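Local coordinates for viral CASP8 and FADD-like apoptosis regulator (Molluscum contagiosum virus subtype 1, PDB 2BBR), which inhibits death-receptor-induced apoptosis by interfering with caspase-8 recruitment and activation at the death-inducing signaling complex, and also suppresses host NF-kappa-B activation, at residues 59-64 with 82-87; 124-129 with 146-151. One frame throughout, in Å; residues are numbered along the deposited sequence.

Contact 1. Residues 59-64 with 82-87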
ATOM      1  N   ALA A  59     -10.755  -7.899   2.358  1.00 11.08           N
ATOM      2  CA  ALA A  59     -10.091  -6.665   1.957  1.00 10.93           C
ATOM      3  C   ALA A  59      -9.964  -5.686   3.120  1.00 10.33           C
ATOM      4  O   ALA A  59      -8.892  -5.125   3.354  1.00 10.34           O
ATOM      5  CB  ALA A  59     -10.846  -6.010   0.807  1.00 12.02           C
ATOM      6  N   LEU A  60     -11.058  -5.483   3.846  1.00 10.04           N
ATOM      7  CA  LEU A  60     -11.044  -4.567   4.979  1.00 11.29           C
ATOM      8  C   LEU A  60     -10.105  -5.052   6.074  1.00  9.99           C
ATOM      9  O   LEU A  60      -9.377  -4.261   6.673  1.00 10.58           O
ATOM     10  CB  LEU A  60     -12.459  -4.388   5.546  1.00 14.21           C
ATOM     11  CG  LEU A  60     -13.412  -3.466   4.778  1.00 19.14           C
ATOM     12  CD1 LEU A  60     -12.855  -2.052   4.759  1.00 21.26           C
ATOM     13  CD2 LEU A  60     -13.607  -3.982   3.366  1.00 22.45           C
ATOM     14  N   VAL A  61     -10.128  -6.352   6.342  1.00  9.93           N
ATOM     15  CA  VAL A  61      -9.259  -6.919   7.361  1.00  9.37           C
ATOM     16  C   VAL A  61      -7.796  -6.703   6.972  1.00  9.92           C
ATOM     17  O   VAL A  61      -6.975  -6.323   7.809  1.00 10.45           O
ATOM     18  CB  VAL A  61      -9.572  -8.419   7.557  1.00 10.38           C
ATOM     19  CG1 VAL A  61      -8.466  -9.101   8.342  1.00 10.83           C
ATOM     20  CG2 VAL A  61     -10.894  -8.566   8.300  1.00 11.55           C
ATOM     21  N   GLU A  62      -7.469  -6.917   5.701  1.00  9.79           N
ATOM     22  CA  GLU A  62      -6.094  -6.713   5.247  1.00 10.52           C
ATOM     23  C   GLU A  62      -5.700  -5.249   5.384  1.00 10.05           C
ATOM     24  O   GLU A  62      -4.588  -4.934   5.809  1.00 10.15           O
ATOM     25  CB  GLU A  62      -5.923  -7.144   3.792  1.00 11.27           C
ATOM     26  CG  GLU A  62      -5.935  -8.637   3.588  1.00 12.09           C
ATOM     27  CD  GLU A  62      -5.292  -9.030   2.276  1.00 11.81           C
ATOM     28  OE1 GLU A  62      -6.021  -9.210   1.278  1.00 13.28           O
ATOM     29  OE2 GLU A  62      -4.051  -9.142   2.247  1.00 11.79           O
ATOM     30  N   MET A  63      -6.603  -4.348   5.008  1.00  9.61           N
ATOM     31  CA  MET A  63      -6.312  -2.927   5.128  1.00 10.27           C
ATOM     32  C   MET A  63      -5.979  -2.565   6.566  1.00  9.98           C
ATOM     33  O   MET A  63      -4.982  -1.895   6.829  1.00 10.97           O
ATOM     34  CB  MET A  63      -7.502  -2.090   4.669  1.00  9.97           C
ATOM     35  CG  MET A  63      -7.762  -2.147   3.183  1.00 11.01           C
ATOM     36  SD  MET A  63      -9.201  -1.174   2.750  1.00 14.31           S
ATOM     37  CE  MET A  63      -9.355  -1.567   1.010  1.00 12.79           C
ATOM     38  N   LEU A  64      -6.817  -3.004   7.499  1.00  9.88           N
ATOM     39  CA  LEU A  64      -6.578  -2.693   8.906  1.00  9.78           C
ATOM     40  C   LEU A  64      -5.280  -3.320   9.410  1.00  9.66           C
ATOM     41  O   LEU A  64      -4.559  -2.716  10.203  1.00 10.59           O
ATOM     42  CB  LEU A  64      -7.764  -3.147   9.763  1.00 10.46           C
ATOM     43  CG  LEU A  64      -9.081  -2.407   9.492  1.00 11.08           C
ATOM     44  CD1 LEU A  64     -10.192  -3.013  10.336  1.00 12.31           C
ATOM     45  CD2 LEU A  64      -8.913  -0.923   9.797  1.00 12.07           C
ATOM     46  N   GLU A  82      -3.536 -12.821  14.725  1.00 12.79           N
ATOM     47  CA  GLU A  82      -3.411 -14.104  14.035  1.00 13.04           C
ATOM     48  C   GLU A  82      -4.632 -14.396  13.166  1.00 13.10           C
ATOM     49  O   GLU A  82      -4.507 -14.949  12.073  1.00 13.26           O
ATOM     50  CB  GLU A  82      -3.218 -15.243  15.044  1.00 15.84           C
ATOM     51  CG  GLU A  82      -1.856 -15.294  15.736  1.00 18.78           C
ATOM     52  CD  GLU A  82      -1.591 -14.102  16.640  1.00 19.59           C
ATOM     53  OE1 GLU A  82      -2.561 -13.541  17.190  1.00 19.01           O
ATOM     54  OE2 GLU A  82      -0.407 -13.741  16.815  1.00 21.69           O
ATOM     55  N   GLY A  83      -5.814 -14.036  13.657  1.00 13.40           N
ATOM     56  CA  GLY A  83      -7.026 -14.258  12.887  1.00 14.00           C
ATOM     57  C   GLY A  83      -6.989 -13.449  11.602  1.00 11.82           C
ATOM     58  O   GLY A  83      -7.425 -13.908  10.543  1.00 13.18           O
ATOM     59  N   ALA A  84      -6.458 -12.234  11.693  1.00 11.58           N
ATOM     60  CA  ALA A  84      -6.358 -11.363  10.531  1.00 11.09           C
ATOM     61  C   ALA A  84      -5.302 -11.880   9.555  1.00 11.44           C
ATOM     62  O   ALA A  84      -5.478 -11.803   8.341  1.00 11.99           O
ATOM     63  CB  ALA A  84      -6.014  -9.947  10.975  1.00 11.90           C
ATOM     64  N   GLU A  85      -4.205 -12.408  10.086  1.00 12.21           N
ATOM     65  CA  GLU A  85      -3.144 -12.925   9.232  1.00 11.21           C
ATOM     66  C   GLU A  85      -3.625 -14.091   8.371  1.00 11.98           C
ATOM     67  O   GLU A  85      -3.068 -14.356   7.307  1.00 12.37           O
ATOM     68  CB  GLU A  85      -1.925 -13.307  10.084  1.00 12.47           C
ATOM     69  CG  GLU A  85      -1.293 -12.079  10.734  1.00 13.47           C
ATOM     70  CD  GLU A  85      -0.169 -12.386  11.705  1.00 13.26           C
ATOM     71  OE1 GLU A  85      -0.181 -13.463  12.328  1.00 15.58           O
ATOM     72  OE2 GLU A  85       0.714 -11.521  11.859  1.00 15.65           O
ATOM     73  N   GLN A  86      -4.678 -14.770   8.810  1.00 11.24           N
ATOM     74  CA  GLN A  86      -5.218 -15.879   8.033  1.00 12.70           C
ATOM     75  C   GLN A  86      -5.890 -15.386   6.753  1.00 12.65           C
ATOM     76  O   GLN A  86      -6.100 -16.163   5.824  1.00 14.24           O
ATOM     77  CB  GLN A  86      -6.222 -16.683   8.861  1.00 13.41           C
ATOM     78  CG  GLN A  86      -5.577 -17.586   9.900  1.00 12.74           C
ATOM     79  CD  GLN A  86      -4.638 -18.600   9.272  1.00 11.69           C
ATOM     80  OE1 GLN A  86      -4.991 -19.257   8.295  1.00 12.69           O
ATOM     81  NE2 GLN A  86      -3.440 -18.734   9.829  1.00 12.36           N
ATOM     82  N   LEU A  87      -6.210 -14.094   6.695  1.00 12.71           N
ATOM     83  CA  LEU A  87      -6.866 -13.532   5.516  1.00 13.35           C
ATOM     84  C   LEU A  87      -5.938 -12.774   4.578  1.00 12.55           C
ATOM     85  O   LEU A  87      -6.359 -12.345   3.501  1.00 13.50           O
ATOM     86  CB  LEU A  87      -8.019 -12.612   5.934  1.00 14.10           C
ATOM     87  CG  LEU A  87      -9.090 -13.243   6.827  1.00 14.86           C
ATOM     88  CD1 LEU A  87     -10.275 -12.298   6.935  1.00 15.46           C
ATOM     89  CD2 LEU A  87      -9.534 -14.582   6.258  1.00 17.59           C
TER

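Contact 2. Residues 124-129 with 146-151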
ATOM      1  N   PRO A 124      15.361  14.714 -12.246  1.00 18.77           N
ATOM      2  CA  PRO A 124      15.002  16.054 -11.770  1.00 18.97           C
ATOM      3  C   PRO A 124      13.548  16.457 -12.014  1.00 18.02           C
ATOM      4  O   PRO A 124      13.030  17.355 -11.348  1.00 18.07           O
ATOM      5  CB  PRO A 124      15.994  16.956 -12.504  1.00 19.85           C
ATOM      6  CG  PRO A 124      16.261  16.205 -13.769  1.00 22.72           C
ATOM      7  CD  PRO A 124      16.418  14.792 -13.269  1.00 20.70           C
ATOM      8  N   SER A 125      12.889  15.794 -12.959  1.00 19.45           N
ATOM      9  CA  SER A 125      11.493  16.099 -13.269  1.00 19.63           C
ATOM     10  C   SER A 125      10.578  15.803 -12.080  1.00 18.53           C
ATOM     11  O   SER A 125       9.486  16.362 -11.968  1.00 19.83           O
ATOM     12  CB  SER A 125      11.025  15.284 -14.478  1.00 21.87           C
ATOM     13  OG  SER A 125      11.839  15.526 -15.611  1.00 24.53           O
ATOM     14  N   LEU A 126      11.036  14.928 -11.191  1.00 16.61           N
ATOM     15  CA  LEU A 126      10.262  14.537 -10.018  1.00 14.55           C
ATOM     16  C   LEU A 126      10.153  15.624  -8.956  1.00 14.11           C
ATOM     17  O   LEU A 126       9.315  15.541  -8.060  1.00 14.34           O
ATOM     18  CB  LEU A 126      10.870  13.280  -9.395  1.00 13.44           C
ATOM     19  CG  LEU A 126      10.780  12.017 -10.251  1.00 14.16           C
ATOM     20  CD1 LEU A 126      11.536  10.888  -9.581  1.00 15.33           C
ATOM     21  CD2 LEU A 126       9.321  11.645 -10.458  1.00 17.85           C
ATOM     22  N   SER A 127      10.994  16.646  -9.054  1.00 14.78           N
ATOM     23  CA  SER A 127      10.976  17.724  -8.076  1.00 15.74           C
ATOM     24  C   SER A 127       9.605  18.386  -7.953  1.00 14.79           C
ATOM     25  O   SER A 127       9.209  18.806  -6.865  1.00 15.05           O
ATOM     26  CB  SER A 127      12.029  18.777  -8.429  1.00 18.74           C
ATOM     27  OG  SER A 127      11.750  19.375  -9.680  1.00 25.39           O
ATOM     28  N   THR A 128       8.879  18.475  -9.063  1.00 16.05           N
ATOM     29  CA  THR A 128       7.560  19.102  -9.053  1.00 17.46           C
ATOM     30  C   THR A 128       6.472  18.197  -8.485  1.00 17.96           C
ATOM     31  O   THR A 128       5.351  18.643  -8.236  1.00 19.79           O
ATOM     32  CB  THR A 128       7.133  19.536 -10.471  1.00 18.76           C
ATOM     33  OG1 THR A 128       7.073  18.388 -11.327  1.00 19.39           O
ATOM     34  CG2 THR A 128       8.122  20.543 -11.038  1.00 20.19           C
ATOM     35  N   ALA A 129       6.801  16.925  -8.276  1.00 17.18           N
ATOM     36  CA  ALA A 129       5.838  15.971  -7.739  1.00 17.55           C
ATOM     37  C   ALA A 129       6.155  15.626  -6.292  1.00 18.15           C
ATOM     38  O   ALA A 129       5.415  14.886  -5.645  1.00 20.61           O
ATOM     39  CB  ALA A 129       5.836  14.703  -8.585  1.00 17.74           C
ATOM     40  N   VAL A 146       6.394   8.178 -13.655  1.00 11.04           N
ATOM     41  CA  VAL A 146       7.373   8.470 -14.699  1.00 12.18           C
ATOM     42  C   VAL A 146       8.003   7.172 -15.211  1.00 12.72           C
ATOM     43  O   VAL A 146       8.939   7.198 -16.010  1.00 14.98           O
ATOM     44  CB  VAL A 146       8.489   9.432 -14.215  1.00 14.12           C
ATOM     45  CG1 VAL A 146       7.882  10.766 -13.811  1.00 14.55           C
ATOM     46  CG2 VAL A 146       9.261   8.816 -13.066  1.00 14.19           C
ATOM     47  N   GLY A 147       7.484   6.039 -14.744  1.00 11.76           N
ATOM     48  CA  GLY A 147       7.976   4.749 -15.197  1.00 12.88           C
ATOM     49  C   GLY A 147       9.226   4.183 -14.552  1.00 11.95           C
ATOM     50  O   GLY A 147       9.803   3.230 -15.080  1.00 13.68           O
ATOM     51  N   LEU A 148       9.657   4.741 -13.425  1.00 11.33           N
ATOM     52  CA  LEU A 148      10.854   4.229 -12.762  1.00 11.85           C
ATOM     53  C   LEU A 148      10.601   2.952 -11.965  1.00 11.62           C
ATOM     54  O   LEU A 148      11.518   2.146 -11.773  1.00 12.58           O
ATOM     55  CB  LEU A 148      11.477   5.304 -11.871  1.00 11.98           C
ATOM     56  CG  LEU A 148      12.310   6.325 -12.657  1.00 12.83           C
ATOM     57  CD1 LEU A 148      12.689   7.494 -11.768  1.00 15.10           C
ATOM     58  CD2 LEU A 148      13.559   5.651 -13.213  1.00 15.76           C
ATOM     59  N   VAL A 149       9.372   2.776 -11.489  1.00 11.39           N
ATOM     60  CA  VAL A 149       8.995   1.569 -10.761  1.00 11.00           C
ATOM     61  C   VAL A 149       7.588   1.167 -11.180  1.00 10.91           C
ATOM     62  O   VAL A 149       6.828   1.976 -11.714  1.00 11.43           O
ATOM     63  CB  VAL A 149       9.006   1.752  -9.218  1.00 13.21           C
ATOM     64  CG1 VAL A 149      10.375   2.199  -8.748  1.00 13.31           C
ATOM     65  CG2 VAL A 149       7.942   2.737  -8.799  1.00 16.11           C
ATOM     66  N   SER A 150       7.257  -0.094 -10.945  1.00 10.90           N
ATOM     67  CA  SER A 150       5.944  -0.630 -11.266  1.00 11.37           C
ATOM     68  C   SER A 150       5.781  -1.876 -10.411  1.00 11.60           C
ATOM     69  O   SER A 150       6.720  -2.290  -9.736  1.00 11.42           O
ATOM     70  CB  SER A 150       5.873  -1.016 -12.739  1.00 12.79           C
ATOM     71  OG  SER A 150       6.660  -2.171 -12.967  1.00 15.31           O
ATOM     72  N   PRO A 151       4.592  -2.495 -10.426  1.00 11.89           N
ATOM     73  CA  PRO A 151       4.405  -3.701  -9.613  1.00 12.42           C
ATOM     74  C   PRO A 151       5.355  -4.845  -9.982  1.00 12.94           C
ATOM     75  O   PRO A 151       5.574  -5.758  -9.185  1.00 14.98           O
ATOM     76  CB  PRO A 151       2.938  -4.052  -9.855  1.00 13.43           C
ATOM     77  CG  PRO A 151       2.313  -2.702 -10.081  1.00 13.75           C
ATOM     78  CD  PRO A 151       3.311  -2.043 -10.997  1.00 11.53           C
TER

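Contact 1. Residues 59-64 with 82-87
A84 of helix 81-85 meets V61 of helix 57-66 through its methyl group. V61 CG1 lies 3.7 Å from A84 CB and 3.8 Å from A84 CA, so this branch rests against the backbone as well as the methyl. The V61 torsion explains this: CG1 is anti to the backbone N (chi1 166°), which turns it to A84, while CG2 lies beside that N. L73 of helix 70-77 touches both V61 and A84, and Y65 also covers A84. Helix 57-66 lies in the first death effector domain, an all-helical fold of the death superfamily, and the short helix 81-85 packs against it. L87 N bonds back to A84 O at 2.9 Å, and L87 comes round to the same valine. The L87 side chain crosses V61 at about a right angle. Its CD1 sits 3.9 Å from V61 CG1, and it also lies 4.0 Å from V61 CB and from V61 CG2. One methyl thus touches CB and both branches of V61. The backbone of L87 faces a different residue. L87 O lies 3.7 Å from E62 CD, a packing contact, and the carbonyl bonds instead to T90 OG1. The E62 carboxylate is held from beyond the segments: OE1 bonds to S91 OG, and OE2 takes a hydrogen bond from G89 N and a salt bridge from K98 NZ of helix 95-104.

Contact 2. Residues 124-129 with 146-151
A Schellman motif ends helix 136-145 in the second death effector domain, and the residues around this turn, V146 and L148, pack on L126. In the motif G147 has positive phi (82°). L148 N bonds back to L143 O, and G147 N to E144 O. The turn leaves V146 and L148 on either side of the glycine, both with their CB directed at segment 124-129. L126 receives them on separate methyls. Its CD2 meets the forked end of V146, at 3.8 Å from V146 CG1 and 3.8 Å from V146 CG2. The two methyls of the valine therefore share one partner. L126 CD1 approaches L148 CD1 at 4.2 Å, a looser touch. L126 meets both partners at a slant. L126 reaches them with CG anti to the carbonyl carbon (chi1 -66°). L143 of helix 136-145 touches both L126 and L148, so the leucines gather on the last part of that helix. V146 is exposed, whereas L126 is buried. The fold here is a helical bundle: segment 124-129 belongs to the link from helix 109-122 to helix 136-145, and segment 146-151 to the link from helix 136-145 to helix 155-163. The contact thus joins the loops before and after one helix. L126 stands in a 3-10 segment at residues 124-126. P124 O accepts two bonds from S127, one from N at 3.1 Å and one from OG at 2.9 Å. The hydroxyl approaches the oxygen almost head-on, with an angle of 177° at the oxygen. A further backbone bond joins A129 N to L126 O at 2.9 Å.

Overall arrangement
Contact 1 and contact 2 lie in the two halves of the tandem death effector domain protein. They follow in series along the chain. Their centres are 31 Å apart and on opposite sides of the chain's centre, and their nearest atoms are about 15 Å apart, so they do not touch. Contact 1 is the more buried, with its centre 14 Å from that of the chain; contact 2 sits 17 Å out and is partly exposed. Both are mainly aliphatic. An azide ion, probably from the crystallisation liquor, lies about 4 Å from the E62 side chain, in a pocket formed by L88, R95 and K98.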